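Phosphonate monoester hydrolase (Ruegeria pomeroyi, PDB 4UPK) is an enzyme of the sulfatase family, which belongs to the alkaline phosphatase clan. Local coordinates at residues Arg266-Phe280 against Gly353-Asp365. Sequence-based numbering, arbitrary orientation.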
ATOM      1  N   ARG A 266      47.192   5.258 -23.293  1.00 17.41           N
ATOM      2  CA  ARG A 266      46.362   5.318 -24.505  1.00 17.59           C
ATOM      3  C   ARG A 266      47.121   4.851 -25.728  1.00 22.47           C
ATOM      4  O   ARG A 266      48.357   4.848 -25.722  1.00 23.15           O
ATOM      5  CB  ARG A 266      45.864   6.772 -24.742  1.00 17.64           C
ATOM      6  CG  ARG A 266      47.032   7.764 -24.860  1.00 24.27           C
ATOM      7  CD  ARG A 266      46.652   9.213 -24.964  1.00 31.67           C
ATOM      8  NE  ARG A 266      47.870  10.009 -25.053  1.00 30.19           N
ATOM      9  CZ  ARG A 266      47.923  11.336 -25.030  1.00 33.62           C
ATOM     10  NH1 ARG A 266      46.811  12.052 -24.948  1.00 20.20           N
ATOM     11  NH2 ARG A 266      49.085  11.955 -25.108  1.00 23.07           N
ATOM     12  N   LEU A 267      46.370   4.523 -26.803  1.00 17.86           N
ATOM     13  CA  LEU A 267      46.943   4.170 -28.098  1.00 17.13           C
ATOM     14  C   LEU A 267      47.330   5.506 -28.836  1.00 21.67           C
ATOM     15  O   LEU A 267      46.857   6.574 -28.418  1.00 21.68           O
ATOM     16  CB  LEU A 267      46.003   3.244 -28.907  1.00 16.25           C
ATOM     17  CG  LEU A 267      45.784   1.804 -28.356  1.00 19.57           C
ATOM     18  CD1 LEU A 267      44.949   0.954 -29.318  1.00 19.23           C
ATOM     19  CD2 LEU A 267      47.095   1.071 -28.083  1.00 20.34           C
ATOM     20  N   PRO A 268      48.251   5.540 -29.817  1.00 17.47           N
ATOM     21  CA  PRO A 268      48.646   6.851 -30.362  1.00 18.51           C
ATOM     22  C   PRO A 268      47.521   7.810 -30.805  1.00 22.62           C
ATOM     23  O   PRO A 268      47.563   8.993 -30.504  1.00 21.64           O
ATOM     24  CB  PRO A 268      49.643   6.503 -31.475  1.00 20.26           C
ATOM     25  CG  PRO A 268      50.169   5.143 -31.105  1.00 23.50           C
ATOM     26  CD  PRO A 268      49.020   4.440 -30.441  1.00 18.87           C
ATOM     27  N   GLY A 269      46.551   7.301 -31.537  1.00 19.67           N
ATOM     28  CA  GLY A 269      45.473   8.130 -32.059  1.00 18.80           C
ATOM     29  C   GLY A 269      44.103   7.613 -31.715  1.00 21.25           C
ATOM     30  O   GLY A 269      43.966   6.484 -31.242  1.00 20.25           O
ATOM     31  N   ARG A 270      43.090   8.450 -31.951  1.00 18.60           N
ATOM     32  CA  ARG A 270      41.682   8.167 -31.681  1.00 18.80           C
ATOM     33  C   ARG A 270      41.201   7.013 -32.538  1.00 23.50           C
ATOM     34  O   ARG A 270      40.430   6.187 -32.068  1.00 21.26           O
ATOM     35  CB  ARG A 270      40.814   9.432 -31.923  1.00 17.74           C
ATOM     36  CG  ARG A 270      41.020  10.496 -30.845  1.00 24.57           C
ATOM     37  CD  ARG A 270      40.278  11.785 -31.150  1.00 28.30           C
ATOM     38  NE  ARG A 270      38.841  11.692 -30.864  1.00 31.21           N
ATOM     39  CZ  ARG A 270      38.285  11.934 -29.675  1.00 35.77           C
ATOM     40  NH1 ARG A 270      39.041  12.254 -28.634  1.00 21.39           N
ATOM     41  NH2 ARG A 270      36.972  11.853 -29.520  1.00 18.64           N
ATOM     42  N   ASP A 271      41.657   6.968 -33.809  1.00 22.38           N
ATOM     43  CA  ASP A 271      41.290   5.902 -34.733  1.00 21.79           C
ATOM     44  C   ASP A 271      41.867   4.555 -34.334  1.00 21.82           C
ATOM     45  O   ASP A 271      41.291   3.560 -34.737  1.00 22.84           O
ATOM     46  CB  ASP A 271      41.584   6.253 -36.208  1.00 24.37           C
ATOM     47  CG  ASP A 271      43.030   6.556 -36.546  1.00 35.28           C
ATOM     48  OD1 ASP A 271      43.705   7.223 -35.729  1.00 33.05           O
ATOM     49  OD2 ASP A 271      43.464   6.200 -37.671  1.00 43.29           O
ATOM     50  N   ASP A 272      42.962   4.506 -33.535  1.00 15.97           N
ATOM     51  CA  ASP A 272      43.590   3.251 -33.045  1.00 15.27           C
ATOM     52  C   ASP A 272      42.733   2.660 -31.967  1.00 19.46           C
ATOM     53  O   ASP A 272      42.614   1.438 -31.865  1.00 20.82           O
ATOM     54  CB  ASP A 272      44.992   3.496 -32.454  1.00 16.41           C
ATOM     55  CG  ASP A 272      45.973   4.137 -33.410  1.00 18.97           C
ATOM     56  OD1 ASP A 272      45.949   3.789 -34.610  1.00 20.41           O
ATOM     57  OD2 ASP A 272      46.761   4.988 -32.962  1.00 21.41           O
ATOM     58  N   GLU A 273      42.158   3.547 -31.147  1.00 13.96           N
ATOM     59  CA  GLU A 273      41.261   3.219 -30.050  1.00 12.33           C
ATOM     60  C   GLU A 273      39.968   2.586 -30.553  1.00 14.33           C
ATOM     61  O   GLU A 273      39.533   1.543 -30.048  1.00 13.40           O
ATOM     62  CB  GLU A 273      40.982   4.490 -29.197  1.00 12.90           C
ATOM     63  CG  GLU A 273      42.104   4.875 -28.241  1.00 10.56           C
ATOM     64  CD  GLU A 273      42.672   3.813 -27.311  1.00 24.23           C
ATOM     65  OE1 GLU A 273      42.016   2.771 -27.084  1.00 16.24           O
ATOM     66  OE2 GLU A 273      43.767   4.052 -26.759  1.00 27.59           O
ATOM     67  N   THR A 274      39.371   3.227 -31.555  1.00 11.52           N
ATOM     68  CA  THR A 274      38.129   2.822 -32.191  1.00 12.03           C
ATOM     69  C   THR A 274      38.342   1.583 -33.095  1.00 16.73           C
ATOM     70  O   THR A 274      37.412   0.803 -33.262  1.00 15.87           O
ATOM     71  CB  THR A 274      37.487   4.005 -32.906  1.00 13.31           C
ATOM     72  OG1 THR A 274      38.392   4.444 -33.891  1.00 23.85           O
ATOM     73  CG2 THR A 274      37.235   5.152 -32.001  1.00 12.28           C
ATOM     74  N   ALA A 275      39.549   1.394 -33.662  1.00 15.11           N
ATOM     75  CA  ALA A 275      39.873   0.191 -34.468  1.00 16.73           C
ATOM     76  C   ALA A 275      39.772  -1.091 -33.627  1.00 21.16           C
ATOM     77  O   ALA A 275      39.525  -2.158 -34.185  1.00 21.69           O
ATOM     78  CB  ALA A 275      41.267   0.305 -35.080  1.00 17.91           C
ATOM     79  N   GLU A 276      39.935  -0.974 -32.293  1.00 17.32           N
ATOM     80  CA  GLU A 276      39.860  -2.093 -31.359  1.00 17.94           C
ATOM     81  C   GLU A 276      38.435  -2.660 -31.235  1.00 23.22           C
ATOM     82  O   GLU A 276      38.263  -3.879 -31.172  1.00 22.98           O
ATOM     83  CB  GLU A 276      40.512  -1.770 -29.999  1.00 19.41           C
ATOM     84  CG  GLU A 276      42.032  -1.622 -30.058  1.00 25.73           C
ATOM     85  CD  GLU A 276      42.806  -2.737 -30.734  1.00 35.69           C
ATOM     86  OE1 GLU A 276      42.563  -3.922 -30.414  1.00 33.77           O
ATOM     87  OE2 GLU A 276      43.677  -2.424 -31.574  1.00 29.65           O
ATOM     88  N   HIS A 277      37.410  -1.779 -31.290  1.00 18.97           N
ATOM     89  CA  HIS A 277      35.994  -2.161 -31.299  1.00 17.36           C
ATOM     90  C   HIS A 277      35.176  -0.903 -31.641  1.00 22.07           C
ATOM     91  O   HIS A 277      35.487   0.175 -31.125  1.00 22.83           O
ATOM     92  CB  HIS A 277      35.543  -2.813 -29.960  1.00 16.70           C
ATOM     93  CG  HIS A 277      34.194  -3.485 -29.989  1.00 18.40           C
ATOM     94  ND1 HIS A 277      33.010  -2.744 -30.008  1.00 19.31           N
ATOM     95  CD2 HIS A 277      33.878  -4.803 -29.934  1.00 18.13           C
ATOM     96  CE1 HIS A 277      32.028  -3.633 -30.014  1.00 17.83           C
ATOM     97  NE2 HIS A 277      32.501  -4.884 -29.954  1.00 17.87           N
ATOM     98  N   PRO A 278      34.132  -1.027 -32.499  1.00 17.24           N
ATOM     99  CA  PRO A 278      33.319   0.145 -32.873  1.00 17.45           C
ATOM    100  C   PRO A 278      32.643   0.917 -31.734  1.00 22.91           C
ATOM    101  O   PRO A 278      32.318   2.085 -31.940  1.00 25.86           O
ATOM    102  CB  PRO A 278      32.268  -0.455 -33.806  1.00 18.80           C
ATOM    103  CG  PRO A 278      32.888  -1.676 -34.336  1.00 22.27           C
ATOM    104  CD  PRO A 278      33.659  -2.233 -33.206  1.00 17.73           C
ATOM    105  N   PHE A 279      32.411   0.274 -30.568  1.00 15.92           N
ATOM    106  CA  PHE A 279      31.813   0.836 -29.341  1.00 14.13           C
ATOM    107  C   PHE A 279      32.541   2.121 -28.881  1.00 18.59           C
ATOM    108  O   PHE A 279      31.911   3.018 -28.317  1.00 17.14           O
ATOM    109  CB  PHE A 279      31.866  -0.224 -28.201  1.00 14.57           C
ATOM    110  CG  PHE A 279      31.644   0.306 -26.792  1.00 15.64           C
ATOM    111  CD1 PHE A 279      32.711   0.776 -26.030  1.00 16.22           C
ATOM    112  CD2 PHE A 279      30.365   0.380 -26.251  1.00 17.58           C
ATOM    113  CE1 PHE A 279      32.500   1.307 -24.755  1.00 19.37           C
ATOM    114  CE2 PHE A 279      30.156   0.912 -24.975  1.00 17.45           C
ATOM    115  CZ  PHE A 279      31.224   1.360 -24.232  1.00 17.14           C
ATOM    116  N   PHE A 280      33.879   2.157 -29.081  1.00 16.28           N
ATOM    117  CA  PHE A 280      34.797   3.229 -28.691  1.00 15.20           C
ATOM    118  C   PHE A 280      34.719   4.493 -29.514  1.00 19.44           C
ATOM    119  O   PHE A 280      35.228   5.534 -29.082  1.00 20.11           O
ATOM    120  CB  PHE A 280      36.231   2.708 -28.528  1.00 16.15           C
ATOM    121  CG  PHE A 280      36.348   1.649 -27.462  1.00 16.38           C
ATOM    122  CD1 PHE A 280      36.059   1.940 -26.135  1.00 18.04           C
ATOM    123  CD2 PHE A 280      36.726   0.352 -27.787  1.00 18.37           C
ATOM    124  CE1 PHE A 280      36.131   0.950 -25.158  1.00 18.65           C
ATOM    125  CE2 PHE A 280      36.843  -0.623 -26.802  1.00 19.84           C
ATOM    126  CZ  PHE A 280      36.517  -0.326 -25.501  1.00 17.37           C
ATOM    127  N   GLY A 353      41.323  10.787 -19.510  1.00 19.18           N
ATOM    128  CA  GLY A 353      42.115  10.905 -20.728  1.00 19.33           C
ATOM    129  C   GLY A 353      42.633   9.574 -21.221  1.00 21.00           C
ATOM    130  O   GLY A 353      43.077   9.477 -22.367  1.00 20.82           O
ATOM    131  N   ASP A 354      42.607   8.541 -20.341  1.00 16.03           N
ATOM    132  CA  ASP A 354      43.050   7.194 -20.688  1.00 15.35           C
ATOM    133  C   ASP A 354      42.210   6.700 -21.845  1.00 19.26           C
ATOM    134  O   ASP A 354      40.986   6.865 -21.817  1.00 18.85           O
ATOM    135  CB  ASP A 354      42.923   6.218 -19.489  1.00 15.94           C
ATOM    136  CG  ASP A 354      44.017   6.314 -18.437  1.00 19.19           C
ATOM    137  OD1 ASP A 354      44.883   7.206 -18.557  1.00 16.97           O
ATOM    138  OD2 ASP A 354      43.999   5.503 -17.486  1.00 23.71           O
ATOM    139  N   ARG A 355      42.872   6.123 -22.880  1.00 15.85           N
ATOM    140  CA  ARG A 355      42.243   5.534 -24.078  1.00 14.64           C
ATOM    141  C   ARG A 355      41.410   6.554 -24.881  1.00 17.65           C
ATOM    142  O   ARG A 355      40.373   6.200 -25.453  1.00 17.10           O
ATOM    143  CB  ARG A 355      41.409   4.271 -23.711  1.00 12.46           C
ATOM    144  CG  ARG A 355      42.081   3.309 -22.723  1.00 10.10           C
ATOM    145  CD  ARG A 355      43.470   2.864 -23.190  1.00 13.49           C
ATOM    146  NE  ARG A 355      43.399   2.187 -24.492  1.00 12.49           N
ATOM    147  CZ  ARG A 355      43.161   0.891 -24.658  1.00 17.90           C
ATOM    148  NH1 ARG A 355      43.000   0.096 -23.605  1.00  9.21           N
ATOM    149  NH2 ARG A 355      43.098   0.375 -25.875  1.00 18.64           N
ATOM    150  N   HIS A 356      41.860   7.817 -24.880  1.00 13.72           N
ATOM    151  CA  HIS A 356      41.261   8.997 -25.544  1.00 14.22           C
ATOM    152  C   HIS A 356      39.821   9.263 -25.098  1.00 17.51           C
ATOM    153  O   HIS A 356      39.014   9.759 -25.881  1.00 18.02           O
ATOM    154  CB  HIS A 356      41.428   8.928 -27.078  1.00 14.84           C
ATOM    155  CG  HIS A 356      42.857   8.892 -27.513  1.00 18.20           C
ATOM    156  ND1 HIS A 356      43.569  10.052 -27.723  1.00 21.15           N
ATOM    157  CD2 HIS A 356      43.668   7.835 -27.743  1.00 20.20           C
ATOM    158  CE1 HIS A 356      44.782   9.671 -28.097  1.00 20.73           C
ATOM    159  NE2 HIS A 356      44.889   8.342 -28.114  1.00 20.72           N
ATOM    160  N   SER A 357      39.516   8.929 -23.825  1.00 12.05           N
ATOM    161  CA  SER A 357      38.190   9.067 -23.257  1.00 12.59           C
ATOM    162  C   SER A 357      38.174   9.666 -21.850  1.00 18.66           C
ATOM    163  O   SER A 357      39.193   9.647 -21.157  1.00 19.24           O
ATOM    164  CB  SER A 357      37.425   7.748 -23.324  1.00 11.57           C
ATOM    165  OG  SER A 357      38.081   6.763 -22.557  1.00 11.12           O
ATOM    166  N   TRP A 358      37.012  10.225 -21.455  1.00 13.45           N
ATOM    167  CA  TRP A 358      36.771  10.879 -20.177  1.00 11.54           C
ATOM    168  C   TRP A 358      35.477  10.338 -19.623  1.00 16.51           C
ATOM    169  O   TRP A 358      34.643   9.837 -20.385  1.00 15.86           O
ATOM    170  CB  TRP A 358      36.689  12.402 -20.378  1.00 10.61           C
ATOM    171  CG  TRP A 358      37.991  12.994 -20.829  1.00 11.35           C
ATOM    172  CD1 TRP A 358      38.499  12.971 -22.094  1.00 14.16           C
ATOM    173  CD2 TRP A 358      39.015  13.541 -19.993  1.00 11.56           C
ATOM    174  NE1 TRP A 358      39.780  13.455 -22.095  1.00 14.63           N
ATOM    175  CE2 TRP A 358      40.105  13.863 -20.829  1.00 15.89           C
ATOM    176  CE3 TRP A 358      39.114  13.812 -18.613  1.00 12.99           C
ATOM    177  CZ2 TRP A 358      41.269  14.468 -20.342  1.00 15.58           C
ATOM    178  CZ3 TRP A 358      40.276  14.396 -18.126  1.00 14.46           C
ATOM    179  CH2 TRP A 358      41.341  14.708 -18.983  1.00 15.41           C
ATOM    180  N   GLY A 359      35.325  10.411 -18.303  1.00 14.37           N
ATOM    181  CA  GLY A 359      34.154   9.899 -17.600  1.00 13.38           C
ATOM    182  C   GLY A 359      34.195   8.408 -17.301  1.00 18.56           C
ATOM    183  O   GLY A 359      35.262   7.826 -17.075  1.00 17.78           O
ATOM    184  N   LYS A 360      33.006   7.768 -17.324  1.00 15.87           N
ATOM    185  CA  LYS A 360      32.847   6.353 -16.978  1.00 15.68           C
ATOM    186  C   LYS A 360      31.883   5.559 -17.892  1.00 19.82           C
ATOM    187  O   LYS A 360      31.594   4.413 -17.579  1.00 20.91           O
ATOM    188  CB  LYS A 360      32.519   6.219 -15.470  1.00 15.96           C
ATOM    189  CG  LYS A 360      31.257   6.926 -14.995  1.00  9.54           C
ATOM    190  CD  LYS A 360      31.423   8.406 -14.822  1.00 11.31           C
ATOM    191  CE  LYS A 360      30.198   8.986 -14.219  1.00 10.02           C
ATOM    192  NZ  LYS A 360      30.117  10.437 -14.499  1.00 24.74           N
ATOM    193  N   MET A 361      31.414   6.151 -19.026  1.00 16.66           N
ATOM    194  CA  MET A 361      30.540   5.469 -20.005  1.00 17.40           C
ATOM    195  C   MET A 361      31.407   4.681 -21.011  1.00 17.61           C
ATOM    196  O   MET A 361      31.517   5.031 -22.188  1.00 14.36           O
ATOM    197  CB  MET A 361      29.558   6.431 -20.711  1.00 20.75           C
ATOM    198  CG  MET A 361      28.374   6.849 -19.834  1.00 25.64           C
ATOM    199  SD  MET A 361      27.202   5.545 -19.332  1.00 30.61           S
ATOM    200  CE  MET A 361      26.447   5.161 -20.925  1.00 26.94           C
ATOM    201  N   THR A 362      32.069   3.637 -20.488  1.00 15.39           N
ATOM    202  CA  THR A 362      32.985   2.749 -21.204  1.00 15.66           C
ATOM    203  C   THR A 362      33.056   1.385 -20.499  1.00 19.37           C
ATOM    204  O   THR A 362      32.335   1.156 -19.524  1.00 19.07           O
ATOM    205  CB  THR A 362      34.359   3.432 -21.436  1.00 19.08           C
ATOM    206  OG1 THR A 362      35.133   2.612 -22.298  1.00 18.58           O
ATOM    207  CG2 THR A 362      35.118   3.697 -20.147  1.00 17.94           C
ATOM    208  N   VAL A 363      33.949   0.496 -20.989  1.00 14.35           N
ATOM    209  CA  VAL A 363      34.125  -0.882 -20.507  1.00 12.50           C
ATOM    210  C   VAL A 363      35.507  -1.140 -19.880  1.00 19.15           C
ATOM    211  O   VAL A 363      35.737  -2.242 -19.381  1.00 20.09           O
ATOM    212  CB  VAL A 363      33.770  -1.926 -21.607  1.00 13.17           C
ATOM    213  CG1 VAL A 363      32.318  -1.781 -22.053  1.00 12.02           C
ATOM    214  CG2 VAL A 363      34.723  -1.831 -22.804  1.00 12.71           C
ATOM    215  N   TYR A 364      36.426  -0.145 -19.925  1.00 14.98           N
ATOM    216  CA  TYR A 364      37.756  -0.306 -19.336  1.00 15.07           C
ATOM    217  C   TYR A 364      37.720  -0.190 -17.819  1.00 18.99           C
ATOM    218  O   TYR A 364      36.893   0.556 -17.274  1.00 19.41           O
ATOM    219  CB  TYR A 364      38.809   0.642 -19.966  1.00 15.53           C
ATOM    220  CG  TYR A 364      39.084   0.368 -21.426  1.00 14.29           C
ATOM    221  CD1 TYR A 364      39.434  -0.914 -21.865  1.00 14.38           C
ATOM    222  CD2 TYR A 364      39.005   1.388 -22.375  1.00 13.92           C
ATOM    223  CE1 TYR A 364      39.696  -1.171 -23.209  1.00 14.26           C
ATOM    224  CE2 TYR A 364      39.290   1.145 -23.719  1.00 13.76           C
ATOM    225  CZ  TYR A 364      39.636  -0.137 -24.131  1.00 19.35           C
ATOM    226  OH  TYR A 364      39.887  -0.390 -25.460  1.00 16.34           O
ATOM    227  N   ASP A 365      38.620  -0.942 -17.150  1.00 12.76           N
ATOM    228  CA  ASP A 365      38.744  -1.048 -15.697  1.00 12.13           C
ATOM    229  C   ASP A 365      38.807   0.268 -14.931  1.00 19.97           C
ATOM    230  O   ASP A 365      38.190   0.362 -13.868  1.00 19.28           O
ATOM    231  CB  ASP A 365      39.897  -1.996 -15.294  1.00 12.87           C
ATOM    232  CG  ASP A 365      39.640  -3.474 -15.592  1.00 20.13           C
ATOM    233  OD1 ASP A 365      38.468  -3.839 -15.893  1.00 19.93           O
ATOM    234  OD2 ASP A 365      40.590  -4.269 -15.488  1.00 30.54           O
TER
HETATM  235  O   HOH W   1      44.184  11.391 -23.893  1.00 19.69           O
HETATM  236  O   HOH W   2      39.735   1.910 -26.932  1.00  6.67           O
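The short helix 270-275 and its flanking turns sit against the long loop 353-365, and the ring of His-356 is inserted where the chain enters that helix. His-356 NE2 donates to Leu-267 O over 2.7 Å, nearly straight at 162°, with the acceptor close to the imidazole plane. One face of the ring is covered by Arg-266 CD in a CH-pi contact, 4.0 Å from the ring centroid, while Arg-270 N and Gly-269 C, at the start of the helix, lie over the opposite face. The extended Arg-266 chain continues past the ring, its NH1 joined through a water to Gly-353 O and its NH2 salt-bridged to Asp-303.

In this sulfatase-family fold, segment 353-365 belongs to the connection between strands 340-346 and 372-375 of the large mixed sheet. Glu-273 points from the helix toward it and forms a salt bridge with Arg-355. Arg-355 NE approaches Glu-273 OE2 on its syn side at 3.0 Å, and OE2 lies in the guanidinium plane; the NE and NH2 bonds to OE1 are weak. Leu-267 N reaches Glu-273 OE2 from the other face of the carboxylate, at 2.6 Å, so two N-H groups fix this buried oxygen. Bends at chi2 and chi3 fold the Arg-355 guanidinium against the Tyr-364 ring, and its NH1 donates to Glu-488 O. A water held by Tyr-364 OH also donates to Glu-273 O. Phe-280 lies nearly parallel to Tyr-364, planes 2° apart but slid so that overlap is slight, and Phe-280 CZ touches Val-363 CG2 at 3.6 Å. Phe-279 turns its ring edge to Thr-362 CA, with Met-479 packing on both phenylalanines.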